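Local coordinates for protein probable translation initiation factor eIF-2B subunit epsilon (Schizosaccharomyces pombe, PDB 5B04) that forms part of the eIF2B complex, which catalyses the exchange of GDP for GTP on the gamma subunit of translation initiation factor eIF2, at residues R160-F165 with D217-Q222; E173-V178 with V187-N192; F177-K182 with E213-L218. All coordinates share one frame; numbering follows the deposited sequence.

How the contacts relate
All three contacts belong to the mixed sheet of the nucleotidyl transferase-like domain. Contacts 1 and 3 both use strand 212-226, which pairs with strand 153-161 in contact 1 and with strand 175-179 in contact 3, and they share Asp217 and Leu218. Contact 2 pairs strand 175-179 with strand 186-191 and shares Phe177 and Val178 with contact 3. The centres lie about 9 to 11 Å apart. Polar links join each pair of contacts: Asp220 N and Glu173 O probably bond at 3.2 Å, Glu161 OE2 meets Arg215 NH2 in a salt bridge at 2.9 Å, and Asn192 ND2 probably bonds to Asn216 OD1 at 3.1 Å. The gamma subunit packs against all three.

Contact 1. Residues R160-F165 with D217-Q222; sequences REASPF and DLIDCQ
Arg160 and Ile219 face each other as an antiparallel hydrogen-bonded pair, their CB atoms 3.9 Å apart on the same side of the sheet. Two nearly straight bonds join their backbones: Arg160 N to Ile219 O at 2.9 Å and Ile219 N to Arg160 O. The arginine touches its neighbours through its root: its CB also meets Cys221 SG at 3.8 Å. CG is anti to the backbone N (chi1 -174°); the chain bends at chi2, and its end leads away from 217-222 to a bond between NH2 and Asn269 O. Ala162, just past the strand end, lays its CB against CG1 of Ile219 at 3.7 Å and against CD1 as well; the small methyl lets the branched isoleucine approach closely. Phe345 of the beta subunit packs on Arg160 and Ile219.

Glu161 and Leu218, a non-hydrogen-bonded pair, occupy the opposite side of the sheet, where Leu218 CD2 lies 4.0 Å from Glu161 CA. Asp217 sends its side chain obliquely across that of Glu161, CG of the glutamate touching OD2 at 3.7 Å. Their carboxylate planes are turned 42° apart, with Glu161 OE2 and Asp217 OD2 4.3 Å from each other. Repulsion between them is probably offset by Arg215, which bridges to both, and by Lys267 and Arg230 of the gamma subunit, which pair with Glu161. A further backbone bond, Ala162 N to Asp217 O at 2.7 Å, follows the last bridge.

Such a ladder, in which strand 212-226 runs antiparallel to 153-161, forms part of the mixed sheet of the nucleotidyl transferase-like domain, consistent with the GT-A fold.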
ATOM      1  N   ARG I 160      17.672 -32.654  35.303  1.00 61.41           N
ATOM      2  CA  ARG I 160      16.909 -31.572  34.693  1.00 59.36           C
ATOM      3  C   ARG I 160      17.147 -30.248  35.409  1.00 60.58           C
ATOM      4  O   ARG I 160      17.028 -30.160  36.631  1.00 65.35           O
ATOM      5  CB  ARG I 160      15.416 -31.904  34.694  1.00 65.86           C
ATOM      6  CG  ARG I 160      14.556 -30.897  33.949  1.00 59.01           C
ATOM      7  CD  ARG I 160      15.011 -30.765  32.507  1.00 61.58           C
ATOM      8  NE  ARG I 160      14.061 -30.023  31.683  1.00 64.98           N
ATOM      9  CZ  ARG I 160      14.099 -28.708  31.496  1.00 59.78           C
ATOM     10  NH1 ARG I 160      15.039 -27.978  32.081  1.00 64.51           N
ATOM     11  NH2 ARG I 160      13.195 -28.122  30.724  1.00 62.87           N
ATOM     12  N   GLU I 161      17.484 -29.220  34.638  1.00 61.14           N
ATOM     13  CA  GLU I 161      17.687 -27.887  35.191  1.00 69.04           C
ATOM     14  C   GLU I 161      16.355 -27.304  35.648  1.00 61.17           C
ATOM     15  O   GLU I 161      15.378 -27.312  34.902  1.00 55.97           O
ATOM     16  CB  GLU I 161      18.346 -26.972  34.157  1.00 61.44           C
ATOM     17  CG  GLU I 161      18.925 -25.692  34.734  1.00 62.26           C
ATOM     18  CD  GLU I 161      19.527 -24.797  33.670  1.00 80.55           C
ATOM     19  OE1 GLU I 161      18.800 -24.424  32.725  1.00100.11           O
ATOM     20  OE2 GLU I 161      20.727 -24.470  33.775  1.00 68.72           O
ATOM     21  N   ALA I 162      16.319 -26.805  36.881  1.00 66.43           N
ATOM     22  CA  ALA I 162      15.091 -26.246  37.436  1.00 70.64           C
ATOM     23  C   ALA I 162      15.383 -25.190  38.497  1.00 76.75           C
ATOM     24  O   ALA I 162      16.467 -24.608  38.531  1.00 83.22           O
ATOM     25  CB  ALA I 162      14.224 -27.352  38.017  1.00 65.52           C
ATOM     26  N   SER I 163      14.400 -24.943  39.357  1.00 76.92           N
ATOM     27  CA  SER I 163      14.553 -24.015  40.470  1.00 74.74           C
ATOM     28  C   SER I 163      14.541 -24.800  41.782  1.00 76.69           C
ATOM     29  O   SER I 163      14.011 -25.910  41.827  1.00 75.19           O
ATOM     30  CB  SER I 163      13.442 -22.958  40.446  1.00 75.61           C
ATOM     31  OG  SER I 163      12.163 -23.551  40.566  1.00 83.83           O
ATOM     32  N   PRO I 164      15.141 -24.236  42.848  1.00 71.90           N
ATOM     33  CA  PRO I 164      15.209 -24.903  44.154  1.00 68.42           C
ATOM     34  C   PRO I 164      13.864 -25.421  44.653  1.00 77.48           C
ATOM     35  O   PRO I 164      13.767 -26.568  45.090  1.00 74.77           O
ATOM     36  CB  PRO I 164      15.720 -23.799  45.082  1.00 75.12           C
ATOM     37  CG  PRO I 164      16.507 -22.920  44.209  1.00 73.53           C
ATOM     38  CD  PRO I 164      15.861 -22.950  42.855  1.00 83.12           C
ATOM     39  N   PHE I 165      12.841 -24.577  44.581  1.00 85.64           N
ATOM     40  CA  PHE I 165      11.531 -24.923  45.113  1.00 73.89           C
ATOM     41  C   PHE I 165      10.549 -25.254  43.997  1.00 64.71           C
ATOM     42  O   PHE I 165       9.343 -25.051  44.139  1.00 80.37           O
ATOM     43  CB  PHE I 165      10.991 -23.778  45.969  1.00 73.11           C
ATOM     44  CG  PHE I 165      12.001 -23.216  46.928  1.00 78.74           C
ATOM     45  CD1 PHE I 165      12.250 -23.841  48.138  1.00 82.38           C
ATOM     46  CD2 PHE I 165      12.705 -22.064  46.615  1.00 72.99           C
ATOM     47  CE1 PHE I 165      13.183 -23.327  49.020  1.00 86.09           C
ATOM     48  CE2 PHE I 165      13.638 -21.546  47.493  1.00 82.50           C
ATOM     49  CZ  PHE I 165      13.877 -22.177  48.696  1.00 78.26           C
ATOM     50  N   ASP I 217      19.946 -26.390  41.922  1.00 69.48           N
ATOM     51  CA  ASP I 217      18.861 -26.066  41.004  1.00 64.64           C
ATOM     52  C   ASP I 217      18.500 -27.248  40.112  1.00 77.56           C
ATOM     53  O   ASP I 217      17.688 -27.117  39.198  1.00 77.28           O
ATOM     54  CB  ASP I 217      19.242 -24.865  40.135  1.00 73.72           C
ATOM     55  CG  ASP I 217      20.452 -25.138  39.262  1.00 77.55           C
ATOM     56  OD1 ASP I 217      21.468 -25.630  39.793  1.00 79.51           O
ATOM     57  OD2 ASP I 217      20.384 -24.869  38.044  1.00 79.01           O
ATOM     58  N   LEU I 218      19.101 -28.401  40.377  1.00 86.17           N
ATOM     59  CA  LEU I 218      18.920 -29.559  39.511  1.00 78.62           C
ATOM     60  C   LEU I 218      17.845 -30.519  40.010  1.00 67.79           C
ATOM     61  O   LEU I 218      17.693 -30.733  41.213  1.00 70.78           O
ATOM     62  CB  LEU I 218      20.244 -30.309  39.352  1.00 68.84           C
ATOM     63  CG  LEU I 218      21.369 -29.529  38.673  1.00 66.14           C
ATOM     64  CD1 LEU I 218      22.600 -30.404  38.492  1.00 75.13           C
ATOM     65  CD2 LEU I 218      20.898 -28.973  37.338  1.00 70.35           C
ATOM     66  N   ILE I 219      17.097 -31.088  39.069  1.00 62.77           N
ATOM     67  CA  ILE I 219      16.157 -32.158  39.372  1.00 69.03           C
ATOM     68  C   ILE I 219      16.809 -33.505  39.083  1.00 79.61           C
ATOM     69  O   ILE I 219      17.164 -33.801  37.940  1.00 77.91           O
ATOM     70  CB  ILE I 219      14.855 -32.033  38.557  1.00 61.81           C
ATOM     71  CG1 ILE I 219      14.001 -30.881  39.089  1.00 72.70           C
ATOM     72  CG2 ILE I 219      14.065 -33.332  38.610  1.00 62.57           C
ATOM     73  CD1 ILE I 219      12.636 -30.782  38.438  1.00 68.53           C
ATOM     74  N   ASP I 220      16.976 -34.315  40.123  1.00 78.73           N
ATOM     75  CA  ASP I 220      17.568 -35.636  39.964  1.00 75.59           C
ATOM     76  C   ASP I 220      16.523 -36.615  39.441  1.00 71.43           C
ATOM     77  O   ASP I 220      15.778 -37.217  40.214  1.00 74.33           O
ATOM     78  CB  ASP I 220      18.157 -36.127  41.288  1.00 83.89           C
ATOM     79  CG  ASP I 220      18.947 -37.413  41.136  1.00 76.61           C
ATOM     80  OD1 ASP I 220      19.237 -37.808  39.987  1.00 74.21           O
ATOM     81  OD2 ASP I 220      19.288 -38.026  42.171  1.00 79.65           O
ATOM     82  N   CYS I 221      16.477 -36.764  38.122  1.00 67.82           N
ATOM     83  CA  CYS I 221      15.494 -37.625  37.474  1.00 66.43           C
ATOM     84  C   CYS I 221      15.756 -39.096  37.765  1.00 76.62           C
ATOM     85  O   CYS I 221      14.858 -39.928  37.645  1.00 74.64           O
ATOM     86  CB  CYS I 221      15.496 -37.388  35.962  1.00 67.17           C
ATOM     87  SG  CYS I 221      15.504 -35.648  35.478  1.00 82.27           S
ATOM     88  N   GLN I 222      16.995 -39.398  38.144  1.00 80.58           N
ATOM     89  CA  GLN I 222      17.447 -40.768  38.373  1.00 64.47           C
ATOM     90  C   GLN I 222      17.243 -41.628  37.127  1.00 58.62           C
ATOM     91  O   GLN I 222      16.937 -42.817  37.217  1.00 72.67           O
ATOM     92  CB  GLN I 222      16.738 -41.382  39.581  1.00 59.65           C
ATOM     93  CG  GLN I 222      16.845 -40.531  40.835  1.00 78.62           C
ATOM     94  CD  GLN I 222      17.163 -41.345  42.073  1.00 80.71           C
ATOM     95  OE1 GLN I 222      17.138 -42.575  42.045  1.00 99.53           O
ATOM     96  NE2 GLN I 222      17.469 -40.659  43.168  1.00 74.29           N
TER

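Contact 2. Residues E173-V178 with V187-N192; sequences ESSVFV and VHYQAN
Val176 meets Asn192 at about a right angle, its CG2 touching the amide oxygen OD1, while its CB lies 4.1 Å from CG of Gln190, its partner in the ladder. Its backbone N bonds to Gln190 O at 3.0 Å; the return bond, Gln190 N to Val176 O, is weak. A beta-branched residue suits this extended backbone.

Val178 rests its CB on CB of His188 at 3.6 Å, and its CG2 touches the same carbon, so the histidine is gripped at its root while its ring leads off, NE2 bonding weakly to Ser200 O. The carbonyl of Val178 receives Val187 N at 2.8 Å and, weakly, His188 N: two residues facing one, a classic beta bulge.

Asn192 follows the last bridge, Ser175 with Ala191. Its CG is anti to the carbonyl carbon (chi1 -65°), and ND2 reaches Ser174 OG at 2.6 Å, with the hydroxyl oxygen close to the amide plane. Its backbone N bonds to Ser174 O, so main chain and side chain both hold the serine. On the face opposite Val176 and Val178 the edge of Tyr189 turns to the face of Phe177, the ring centres 5.5 Å apart and the planes at 64°, in a T-shaped pair.

Because Asn192 ND2 bonds to Asn216 OD1 as well as to Ser174 OG, the amide is probably fixed in orientation, and the hairpin's end is tied to strand 212-226.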
ATOM      1  N   GLU I 173      14.245 -35.857  44.409  1.00 85.32           N
ATOM      2  CA  GLU I 173      14.882 -35.106  43.336  1.00 79.43           C
ATOM      3  C   GLU I 173      15.731 -33.957  43.877  1.00 71.27           C
ATOM      4  O   GLU I 173      16.624 -33.459  43.191  1.00 69.31           O
ATOM      5  CB  GLU I 173      13.827 -34.568  42.362  1.00 66.26           C
ATOM      6  CG  GLU I 173      13.112 -35.639  41.542  1.00 69.89           C
ATOM      7  CD  GLU I 173      12.110 -36.439  42.355  1.00 80.67           C
ATOM      8  OE1 GLU I 173      11.736 -35.985  43.456  1.00 79.79           O
ATOM      9  OE2 GLU I 173      11.699 -37.526  41.894  1.00 78.78           O
ATOM     10  N   SER I 174      15.449 -33.540  45.108  1.00 74.45           N
ATOM     11  CA  SER I 174      16.195 -32.454  45.735  1.00 75.11           C
ATOM     12  C   SER I 174      17.566 -32.929  46.202  1.00 78.12           C
ATOM     13  O   SER I 174      17.686 -33.590  47.234  1.00 78.07           O
ATOM     14  CB  SER I 174      15.415 -31.870  46.915  1.00 82.95           C
ATOM     15  OG  SER I 174      16.109 -30.781  47.497  1.00 85.11           O
ATOM     16  N   SER I 175      18.597 -32.588  45.437  1.00 79.77           N
ATOM     17  CA  SER I 175      19.958 -33.001  45.754  1.00 74.48           C
ATOM     18  C   SER I 175      20.968 -31.936  45.342  1.00 85.52           C
ATOM     19  O   SER I 175      20.724 -31.163  44.415  1.00 90.88           O
ATOM     20  CB  SER I 175      20.288 -34.327  45.066  1.00 81.72           C
ATOM     21  OG  SER I 175      19.318 -35.317  45.360  1.00 93.05           O
ATOM     22  N   VAL I 176      22.102 -31.900  46.034  1.00 77.03           N
ATOM     23  CA  VAL I 176      23.174 -30.975  45.686  1.00 68.72           C
ATOM     24  C   VAL I 176      24.229 -31.663  44.829  1.00 69.62           C
ATOM     25  O   VAL I 176      24.824 -32.660  45.239  1.00 78.92           O
ATOM     26  CB  VAL I 176      23.853 -30.385  46.936  1.00 73.89           C
ATOM     27  CG1 VAL I 176      25.049 -29.533  46.535  1.00 59.49           C
ATOM     28  CG2 VAL I 176      22.863 -29.563  47.740  1.00 64.73           C
ATOM     29  N   PHE I 177      24.451 -31.125  43.635  1.00 73.60           N
ATOM     30  CA  PHE I 177      25.484 -31.632  42.743  1.00 67.03           C
ATOM     31  C   PHE I 177      26.650 -30.655  42.665  1.00 67.58           C
ATOM     32  O   PHE I 177      26.450 -29.441  42.627  1.00 80.25           O
ATOM     33  CB  PHE I 177      24.920 -31.879  41.340  1.00 62.24           C
ATOM     34  CG  PHE I 177      24.004 -33.068  41.247  1.00 65.51           C
ATOM     35  CD1 PHE I 177      22.698 -32.994  41.702  1.00 79.15           C
ATOM     36  CD2 PHE I 177      24.446 -34.254  40.688  1.00 72.14           C
ATOM     37  CE1 PHE I 177      21.854 -34.086  41.610  1.00 74.73           C
ATOM     38  CE2 PHE I 177      23.607 -35.349  40.591  1.00 74.85           C
ATOM     39  CZ  PHE I 177      22.309 -35.264  41.054  1.00 77.84           C
ATOM     40  N   VAL I 178      27.867 -31.186  42.653  1.00 59.19           N
ATOM     41  CA  VAL I 178      29.050 -30.371  42.404  1.00 65.45           C
ATOM     42  C   VAL I 178      29.754 -30.906  41.166  1.00 69.23           C
ATOM     43  O   VAL I 178      30.340 -31.988  41.190  1.00 78.97           O
ATOM     44  CB  VAL I 178      30.015 -30.366  43.599  1.00 67.98           C
ATOM     45  CG1 VAL I 178      31.259 -29.556  43.269  1.00 65.86           C
ATOM     46  CG2 VAL I 178      29.324 -29.810  44.834  1.00 63.50           C
ATOM     47  N   VAL I 187      31.569 -34.535  41.043  1.00 72.60           N
ATOM     48  CA  VAL I 187      32.624 -34.770  42.019  1.00 67.04           C
ATOM     49  C   VAL I 187      32.034 -34.872  43.420  1.00 72.26           C
ATOM     50  O   VAL I 187      32.683 -35.357  44.347  1.00 86.21           O
ATOM     51  CB  VAL I 187      33.688 -33.659  41.983  1.00 75.60           C
ATOM     52  CG1 VAL I 187      34.998 -34.170  42.557  1.00 93.04           C
ATOM     53  CG2 VAL I 187      33.898 -33.180  40.557  1.00 79.41           C
ATOM     54  N   HIS I 188      30.794 -34.421  43.568  1.00 75.38           N
ATOM     55  CA  HIS I 188      30.109 -34.510  44.850  1.00 67.43           C
ATOM     56  C   HIS I 188      28.611 -34.716  44.677  1.00 79.79           C
ATOM     57  O   HIS I 188      27.979 -34.100  43.819  1.00 79.91           O
ATOM     58  CB  HIS I 188      30.366 -33.255  45.686  1.00 73.82           C
ATOM     59  CG  HIS I 188      29.918 -33.375  47.110  1.00 88.35           C
ATOM     60  ND1 HIS I 188      28.589 -33.445  47.471  1.00 90.29           N
ATOM     61  CD2 HIS I 188      30.624 -33.438  48.262  1.00 95.55           C
ATOM     62  CE1 HIS I 188      28.498 -33.548  48.785  1.00 84.66           C
ATOM     63  NE2 HIS I 188      29.718 -33.543  49.289  1.00 93.81           N
ATOM     64  N   TYR I 189      28.055 -35.592  45.505  1.00 73.60           N
ATOM     65  CA  TYR I 189      26.614 -35.773  45.584  1.00 62.34           C
ATOM     66  C   TYR I 189      26.182 -35.927  47.035  1.00 69.64           C
ATOM     67  O   TYR I 189      26.730 -36.745  47.771  1.00 86.09           O
ATOM     68  CB  TYR I 189      26.163 -36.993  44.776  1.00 69.89           C
ATOM     69  CG  TYR I 189      24.729 -37.396  45.051  1.00 69.84           C
ATOM     70  CD1 TYR I 189      23.674 -36.760  44.411  1.00 77.55           C
ATOM     71  CD2 TYR I 189      24.431 -38.410  45.954  1.00 89.43           C
ATOM     72  CE1 TYR I 189      22.364 -37.122  44.661  1.00 81.26           C
ATOM     73  CE2 TYR I 189      23.123 -38.776  46.213  1.00 88.21           C
ATOM     74  CZ  TYR I 189      22.094 -38.130  45.563  1.00 81.06           C
ATOM     75  OH  TYR I 189      20.791 -38.492  45.814  1.00 93.31           O
ATOM     76  N   GLN I 190      25.200 -35.131  47.441  1.00 79.43           N
ATOM     77  CA  GLN I 190      24.547 -35.330  48.727  1.00 81.13           C
ATOM     78  C   GLN I 190      23.081 -34.921  48.624  1.00 85.07           C
ATOM     79  O   GLN I 190      22.757 -33.797  48.235  1.00 91.99           O
ATOM     80  CB  GLN I 190      25.260 -34.556  49.842  1.00 76.48           C
ATOM     81  CG  GLN I 190      25.314 -33.047  49.668  1.00 87.26           C
ATOM     82  CD  GLN I 190      25.599 -32.327  50.970  1.00 88.37           C
ATOM     83  OE1 GLN I 190      26.747 -32.228  51.401  1.00 86.58           O
ATOM     84  NE2 GLN I 190      24.549 -31.823  51.608  1.00 86.28           N
ATOM     85  N   ALA I 191      22.195 -35.854  48.949  1.00 79.07           N
ATOM     86  CA  ALA I 191      20.766 -35.593  48.882  1.00 87.95           C
ATOM     87  C   ALA I 191      20.349 -34.632  49.985  1.00 81.33           C
ATOM     88  O   ALA I 191      20.819 -34.730  51.118  1.00 91.81           O
ATOM     89  CB  ALA I 191      19.983 -36.892  48.981  1.00 93.27           C
ATOM     90  N   ASN I 192      19.470 -33.696  49.647  1.00 89.72           N
ATOM     91  CA  ASN I 192      18.963 -32.746  50.625  1.00 95.83           C
ATOM     92  C   ASN I 192      18.043 -33.416  51.636  1.00 92.76           C
ATOM     93  O   ASN I 192      17.052 -34.044  51.269  1.00 91.49           O
ATOM     94  CB  ASN I 192      18.222 -31.601  49.932  1.00 96.48           C
ATOM     95  CG  ASN I 192      19.132 -30.756  49.067  1.00 87.16           C
ATOM     96  OD1 ASN I 192      20.323 -30.625  49.346  1.00 98.02           O
ATOM     97  ND2 ASN I 192      18.575 -30.175  48.011  1.00 82.59           N
TER

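Contact 3. Residues F177-K182 with E213-L218; sequences FVIDKK and EVRNDL
Phe177 and Arg215 exchange backbone bonds as an antiparallel hydrogen-bonded pair, Arg215 N to Phe177 O at 2.7 Å and Phe177 N to Arg215 O at 3.1 Å. Ile179 and Glu213 repeat this, with Glu213 N to Ile179 O at 2.8 Å, so the N-H and C=O of all four residues are satisfied. Between these pairs the branched Val178 and Val214 lie side by side, CG2 to CG2, filling the other face.

Arg215 shares its face with Phe177, Ile179 and Glu213. It grips Asp217 side-on, NE to OD1 at 3.1 Å and NH2 to OD2 at 2.8 Å; each oxygen uses its syn lone pair and lies close to the guanidinium plane. NH2 also bridges to Glu161. Leu218 CD2 sits 3.6 Å above the centre of the flat guanidinium, while its CD1 meets Ile179 CD1 tip to tip at 3.9 Å. An alanine in place of Arg215 would probably leave Asp217 and Glu161 without a shared cation and let the Asp217 carboxylate turn.

Glu213 OE1 forms a salt bridge with Arg230 of the gamma subunit, and Lys181 CG packs on its CB. Asn216 OD1 accepts from Arg169, and its ND2 bonds to Leu225 O of the gamma subunit. Glu213 to Arg215 also pair with a strand of that subunit, continuing the sheet.

One arginine cannot alone offset both acids; Lys267 and, from the gamma subunit, Arg230 probably supply the rest, making the network depend on the neighbouring chain.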
ATOM      1  N   PHE I 177      24.451 -31.125  43.635  1.00 73.60           N
ATOM      2  CA  PHE I 177      25.484 -31.632  42.743  1.00 67.03           C
ATOM      3  C   PHE I 177      26.650 -30.655  42.665  1.00 67.58           C
ATOM      4  O   PHE I 177      26.450 -29.441  42.627  1.00 80.25           O
ATOM      5  CB  PHE I 177      24.920 -31.879  41.340  1.00 62.24           C
ATOM      6  CG  PHE I 177      24.004 -33.068  41.247  1.00 65.51           C
ATOM      7  CD1 PHE I 177      22.698 -32.994  41.702  1.00 79.15           C
ATOM      8  CD2 PHE I 177      24.446 -34.254  40.688  1.00 72.14           C
ATOM      9  CE1 PHE I 177      21.854 -34.086  41.610  1.00 74.73           C
ATOM     10  CE2 PHE I 177      23.607 -35.349  40.591  1.00 74.85           C
ATOM     11  CZ  PHE I 177      22.309 -35.264  41.054  1.00 77.84           C
ATOM     12  N   VAL I 178      27.867 -31.186  42.653  1.00 59.19           N
ATOM     13  CA  VAL I 178      29.050 -30.371  42.404  1.00 65.45           C
ATOM     14  C   VAL I 178      29.754 -30.906  41.166  1.00 69.23           C
ATOM     15  O   VAL I 178      30.340 -31.988  41.190  1.00 78.97           O
ATOM     16  CB  VAL I 178      30.015 -30.366  43.599  1.00 67.98           C
ATOM     17  CG1 VAL I 178      31.259 -29.556  43.269  1.00 65.86           C
ATOM     18  CG2 VAL I 178      29.324 -29.810  44.834  1.00 63.50           C
ATOM     19  N   ILE I 179      29.683 -30.144  40.081  1.00 67.57           N
ATOM     20  CA  ILE I 179      30.097 -30.639  38.776  1.00 64.58           C
ATOM     21  C   ILE I 179      31.243 -29.831  38.174  1.00 70.86           C
ATOM     22  O   ILE I 179      31.287 -28.607  38.298  1.00 84.07           O
ATOM     23  CB  ILE I 179      28.910 -30.627  37.790  1.00 54.80           C
ATOM     24  CG1 ILE I 179      27.601 -30.928  38.525  1.00 44.97           C
ATOM     25  CG2 ILE I 179      29.137 -31.618  36.667  1.00 65.93           C
ATOM     26  CD1 ILE I 179      26.389 -30.973  37.622  1.00 53.29           C
ATOM     27  N   ASP I 180      32.174 -30.527  37.525  1.00 74.62           N
ATOM     28  CA  ASP I 180      33.242 -29.875  36.778  1.00 79.25           C
ATOM     29  C   ASP I 180      32.632 -29.182  35.564  1.00 80.55           C
ATOM     30  O   ASP I 180      32.086 -29.839  34.680  1.00 78.40           O
ATOM     31  CB  ASP I 180      34.307 -30.891  36.356  1.00 75.82           C
ATOM     32  CG  ASP I 180      35.608 -30.238  35.919  1.00 85.88           C
ATOM     33  OD1 ASP I 180      35.565 -29.177  35.262  1.00 92.41           O
ATOM     34  OD2 ASP I 180      36.681 -30.794  36.234  1.00 87.78           O
ATOM     35  N   LYS I 181      32.730 -27.857  35.523  1.00 81.61           N
ATOM     36  CA  LYS I 181      31.998 -27.053  34.545  1.00 81.48           C
ATOM     37  C   LYS I 181      32.316 -27.363  33.082  1.00 84.88           C
ATOM     38  O   LYS I 181      31.554 -26.989  32.191  1.00 86.22           O
ATOM     39  CB  LYS I 181      32.248 -25.566  34.803  1.00 80.08           C
ATOM     40  CG  LYS I 181      31.467 -25.006  35.976  1.00 92.24           C
ATOM     41  CD  LYS I 181      31.504 -23.489  35.977  1.00 93.78           C
ATOM     42  CE  LYS I 181      30.939 -22.924  34.684  1.00 92.69           C
ATOM     43  NZ  LYS I 181      30.998 -21.436  34.655  1.00102.72           N
ATOM     44  N   LYS I 182      33.431 -28.042  32.829  1.00 82.06           N
ATOM     45  CA  LYS I 182      33.804 -28.376  31.457  1.00 84.11           C
ATOM     46  C   LYS I 182      33.549 -29.844  31.136  1.00 93.09           C
ATOM     47  O   LYS I 182      32.867 -30.166  30.162  1.00 96.32           O
ATOM     48  CB  LYS I 182      35.273 -28.043  31.201  1.00 99.73           C
ATOM     49  CG  LYS I 182      35.718 -28.307  29.771  1.00103.80           C
ATOM     50  CD  LYS I 182      37.202 -28.041  29.590  1.00103.13           C
ATOM     51  CE  LYS I 182      37.595 -26.694  30.173  1.00110.32           C
ATOM     52  NZ  LYS I 182      38.552 -25.965  29.297  1.00116.72           N
ATOM     53  N   GLU I 213      31.033 -26.186  39.730  1.00 87.37           N
ATOM     54  CA  GLU I 213      29.723 -25.616  39.950  1.00 84.94           C
ATOM     55  C   GLU I 213      28.926 -26.398  40.963  1.00 75.68           C
ATOM     56  O   GLU I 213      28.640 -27.548  40.766  1.00 69.13           O
ATOM     57  CB  GLU I 213      28.961 -25.580  38.636  1.00 76.82           C
ATOM     58  CG  GLU I 213      27.771 -24.647  38.623  1.00 79.95           C
ATOM     59  CD  GLU I 213      27.228 -24.430  37.235  1.00 85.74           C
ATOM     60  OE1 GLU I 213      26.470 -23.477  37.022  1.00 89.09           O
ATOM     61  OE2 GLU I 213      27.567 -25.215  36.348  1.00 87.13           O
ATOM     62  N   VAL I 214      28.537 -25.735  42.036  1.00 77.00           N
ATOM     63  CA  VAL I 214      27.662 -26.294  43.058  1.00 71.15           C
ATOM     64  C   VAL I 214      26.216 -25.966  42.711  1.00 75.87           C
ATOM     65  O   VAL I 214      25.823 -24.800  42.700  1.00 78.72           O
ATOM     66  CB  VAL I 214      27.993 -25.752  44.458  1.00 61.28           C
ATOM     67  CG1 VAL I 214      27.064 -26.363  45.495  1.00 63.44           C
ATOM     68  CG2 VAL I 214      29.446 -26.034  44.803  1.00 66.89           C
ATOM     69  N   ARG I 215      25.426 -26.995  42.425  1.00 66.54           N
ATOM     70  CA  ARG I 215      24.088 -26.783  41.888  1.00 64.59           C
ATOM     71  C   ARG I 215      22.981 -27.383  42.752  1.00 73.51           C
ATOM     72  O   ARG I 215      22.882 -28.601  42.902  1.00 77.20           O
ATOM     73  CB  ARG I 215      24.004 -27.353  40.471  1.00 62.32           C
ATOM     74  CG  ARG I 215      25.080 -26.826  39.538  1.00 68.35           C
ATOM     75  CD  ARG I 215      24.768 -27.137  38.086  1.00 79.09           C
ATOM     76  NE  ARG I 215      23.588 -26.417  37.619  1.00 72.73           N
ATOM     77  CZ  ARG I 215      23.208 -26.350  36.348  1.00 75.83           C
ATOM     78  NH1 ARG I 215      23.921 -26.957  35.408  1.00 78.76           N
ATOM     79  NH2 ARG I 215      22.119 -25.671  36.014  1.00 73.71           N
ATOM     80  N   ASN I 216      22.153 -26.509  43.315  1.00 67.90           N
ATOM     81  CA  ASN I 216      20.967 -26.925  44.050  1.00 66.60           C
ATOM     82  C   ASN I 216      19.723 -26.658  43.205  1.00 70.13           C
ATOM     83  O   ASN I 216      18.594 -26.695  43.694  1.00 68.31           O
ATOM     84  CB  ASN I 216      20.883 -26.194  45.393  1.00 62.47           C
ATOM     85  CG  ASN I 216      19.825 -26.775  46.313  1.00 68.89           C
ATOM     86  OD1 ASN I 216      19.378 -27.907  46.129  1.00 72.79           O
ATOM     87  ND2 ASN I 216      19.414 -25.997  47.307  1.00 87.14           N
ATOM     88  N   ASP I 217      19.946 -26.390  41.922  1.00 69.48           N
ATOM     89  CA  ASP I 217      18.861 -26.066  41.004  1.00 64.64           C
ATOM     90  C   ASP I 217      18.500 -27.248  40.112  1.00 77.56           C
ATOM     91  O   ASP I 217      17.688 -27.117  39.198  1.00 77.28           O
ATOM     92  CB  ASP I 217      19.242 -24.865  40.135  1.00 73.72           C
ATOM     93  CG  ASP I 217      20.452 -25.138  39.262  1.00 77.55           C
ATOM     94  OD1 ASP I 217      21.468 -25.630  39.793  1.00 79.51           O
ATOM     95  OD2 ASP I 217      20.384 -24.869  38.044  1.00 79.01           O
ATOM     96  N   LEU I 218      19.101 -28.401  40.377  1.00 86.17           N
ATOM     97  CA  LEU I 218      18.920 -29.559  39.511  1.00 78.62           C
ATOM     98  C   LEU I 218      17.845 -30.519  40.010  1.00 67.79           C
ATOM     99  O   LEU I 218      17.693 -30.733  41.213  1.00 70.78           O
ATOM    100  CB  LEU I 218      20.244 -30.309  39.352  1.00 68.84           C
ATOM    101  CG  LEU I 218      21.369 -29.529  38.673  1.00 66.14           C
ATOM    102  CD1 LEU I 218      22.600 -30.404  38.492  1.00 75.13           C
ATOM    103  CD2 LEU I 218      20.898 -28.973  37.338  1.00 70.35           C
TER